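Local structure of alpha-amylase (Eisenia fetida, 6M4K) at residues A328-L333 with Y392-F397. The protein probably catalyses the endohydrolysis of alpha-1,4-glucosidic linkages in starch-like polysaccharides, as a cold-active, calcium- and chloride-dependent enzyme of glycoside hydrolase family 13. Residues are numbered along the deposited sequence; the frame is centred on the assembly and turned at random.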
loop_
_atom_site.group_PDB
_atom_site.type_symbol
_atom_site.label_atom_id
_atom_site.label_comp_id
_atom_site.label_asym_id
_atom_site.label_seq_id
_atom_site.Cartn_x
_atom_site.Cartn_y
_atom_site.Cartn_z
ATOM N N ALA A 328 11.079 3.269 -10.118
ATOM C CA ALA A 328 10.222 4.120 -9.297
ATOM C C ALA A 328 10.256 3.692 -7.835
ATOM O O ALA A 328 10.300 4.540 -6.936
ATOM C CB ALA A 328 8.791 4.068 -9.828
ATOM N N THR A 329 10.211 2.381 -7.577
ATOM C CA THR A 329 10.232 1.888 -6.201
ATOM C C THR A 329 11.575 2.173 -5.544
ATOM O O THR A 329 11.628 2.560 -4.370
ATOM C CB THR A 329 9.900 0.390 -6.164
ATOM O OG1 THR A 329 8.610 0.159 -6.748
ATOM C CG2 THR A 329 9.892 -0.114 -4.723
ATOM N N ALA A 330 12.673 2.005 -6.283
ATOM C CA ALA A 330 13.982 2.305 -5.716
ATOM C C ALA A 330 14.081 3.770 -5.326
ATOM O O ALA A 330 14.583 4.103 -4.247
ATOM C CB ALA A 330 15.088 1.943 -6.709
ATOM N N PHE A 331 13.634 4.669 -6.205
ATOM C CA PHE A 331 13.610 6.079 -5.845
ATOM C C PHE A 331 12.794 6.311 -4.579
ATOM O O PHE A 331 13.249 6.995 -3.652
ATOM C CB PHE A 331 13.076 6.945 -6.990
ATOM C CG PHE A 331 12.981 8.392 -6.606
ATOM C CD1 PHE A 331 14.108 9.195 -6.633
ATOM C CD2 PHE A 331 11.787 8.928 -6.145
ATOM C CE1 PHE A 331 14.044 10.514 -6.243
ATOM C CE2 PHE A 331 11.721 10.251 -5.730
ATOM C CZ PHE A 331 12.849 11.044 -5.788
ATOM N N GLU A 332 11.576 5.773 -4.537
ATOM C CA GLU A 332 10.692 5.989 -3.393
ATOM C C GLU A 332 11.332 5.515 -2.091
ATOM O O GLU A 332 11.186 6.164 -1.047
ATOM C CB GLU A 332 9.375 5.267 -3.662
ATOM C CG GLU A 332 8.511 4.996 -2.461
ATOM C CD GLU A 332 7.391 4.068 -2.829
ATOM O OE1 GLU A 332 6.307 4.575 -3.121
ATOM O OE2 GLU A 332 7.623 2.830 -2.856
ATOM N N LEU A 333 12.056 4.396 -2.136
ATOM C CA LEU A 333 12.676 3.821 -0.947
ATOM C C LEU A 333 13.931 4.576 -0.545
ATOM O O LEU A 333 14.259 4.626 0.644
ATOM C CB LEU A 333 13.007 2.348 -1.196
ATOM C CG LEU A 333 11.788 1.421 -1.103
ATOM C CD1 LEU A 333 12.107 0.061 -1.688
ATOM C CD2 LEU A 333 11.345 1.275 0.355
ATOM N N TYR A 392 13.873 -5.701 -1.874
ATOM C CA TYR A 392 14.296 -5.909 -0.491
ATOM C C TYR A 392 15.667 -5.315 -0.208
ATOM O O TYR A 392 15.914 -4.867 0.916
ATOM C CB TYR A 392 14.137 -7.357 -0.020
ATOM C CG TYR A 392 15.043 -8.407 -0.639
ATOM C CD1 TYR A 392 16.402 -8.446 -0.365
ATOM C CD2 TYR A 392 14.512 -9.398 -1.452
ATOM C CE1 TYR A 392 17.217 -9.427 -0.916
ATOM C CE2 TYR A 392 15.309 -10.394 -1.989
ATOM C CZ TYR A 392 16.656 -10.393 -1.732
ATOM O OH TYR A 392 17.453 -11.385 -2.290
ATOM N N ASN A 393 16.558 -5.253 -1.203
ATOM C CA ASN A 393 17.834 -4.591 -0.956
ATOM C C ASN A 393 17.679 -3.079 -0.877
ATOM O O ASN A 393 18.462 -2.414 -0.191
ATOM C CB ASN A 393 18.874 -5.005 -1.995
ATOM C CG ASN A 393 19.635 -6.246 -1.576
ATOM O OD1 ASN A 393 19.365 -6.820 -0.518
ATOM N ND2 ASN A 393 20.600 -6.663 -2.393
ATOM N N MET A 394 16.673 -2.517 -1.552
ATOM C CA MET A 394 16.382 -1.105 -1.367
ATOM C C MET A 394 15.626 -0.838 -0.072
ATOM O O MET A 394 15.715 0.276 0.455
ATOM C CB MET A 394 15.655 -0.512 -2.576
ATOM C CG MET A 394 16.568 -0.291 -3.786
ATOM S SD MET A 394 18.035 0.697 -3.433
ATOM C CE MET A 394 17.297 2.210 -2.803
ATOM N N VAL A 395 14.909 -1.828 0.462
ATOM C CA VAL A 395 14.390 -1.696 1.821
ATOM C C VAL A 395 15.536 -1.650 2.820
ATOM O O VAL A 395 15.541 -0.820 3.737
ATOM C CB VAL A 395 13.388 -2.821 2.116
ATOM C CG1 VAL A 395 13.058 -2.921 3.615
ATOM C CG2 VAL A 395 12.125 -2.626 1.273
ATOM N N ARG A 396 16.539 -2.513 2.641
ATOM C CA ARG A 396 17.731 -2.434 3.478
ATOM C C ARG A 396 18.425 -1.082 3.334
ATOM O O ARG A 396 18.816 -0.479 4.337
ATOM C CB ARG A 396 18.676 -3.608 3.185
ATOM C CG ARG A 396 19.916 -3.620 4.079
ATOM C CD ARG A 396 20.668 -4.931 3.979
ATOM N NE ARG A 396 21.179 -5.121 2.625
ATOM C CZ ARG A 396 21.929 -6.147 2.238
ATOM N NH1 ARG A 396 22.259 -7.096 3.104
ATOM N NH2 ARG A 396 22.351 -6.213 0.979
ATOM N N PHE A 397 18.567 -0.579 2.098
ATOM C CA PHE A 397 19.118 0.758 1.881
ATOM C C PHE A 397 18.324 1.789 2.669
ATOM O O PHE A 397 18.890 2.609 3.395
ATOM C CB PHE A 397 19.068 1.076 0.378
ATOM C CG PHE A 397 19.643 2.428 -0.017
ATOM C CD1 PHE A 397 18.944 3.604 0.225
ATOM C CD2 PHE A 397 20.847 2.508 -0.715
ATOM C CE1 PHE A 397 19.452 4.823 -0.166
ATOM C CE2 PHE A 397 21.366 3.726 -1.118
ATOM C CZ PHE A 397 20.678 4.889 -0.839
#
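A330 and M394 are the closest backbone pair where two nearly parallel helices, 322-334 and 389-401, pass with their local axes 9.3 Å apart at a crossing angle of -16°. In the TIM barrel of family 13 these are the helices before and after the eighth strand, 339-344, and their side chains meet here, in the outer helical layer, by apolar packing. The small A330 lets the backbones come close, its CA lying 6.0 Å from the CA of M394. Its methyl group, CB, meets CG of M394 at 4.0 Å, one carbon out along the longer side chain. Flexible and unbranched, M394 is well suited to filling the groove between the helices: its chain bends at both chi2 and chi3 (-54° and -58°), folding the terminal methyl back so that CE lies 3.6 Å from the carbonyl O of A330. From the next turn of its helix, L333 reaches across with a branched end: CD1 packs 3.7 Å from CB of M394 and 4.0 Å from CG2 of the compact, beta-branched V395, while CD2 also lies against that CG2. Just beyond, the carbonyl O of L333 accepts a hydrogen bond from ND1 of H398, a polar link between the same two helices. V340 of the eighth strand also touches L333, on the barrel side of helix 322-334, while A494 of strand 492-496, in the C-terminal beta-domain, packs on M394 and F397. The bend in M394 also sets CE 3.6 Å above one face of the F397 ring, one turn on, displaced toward its rim.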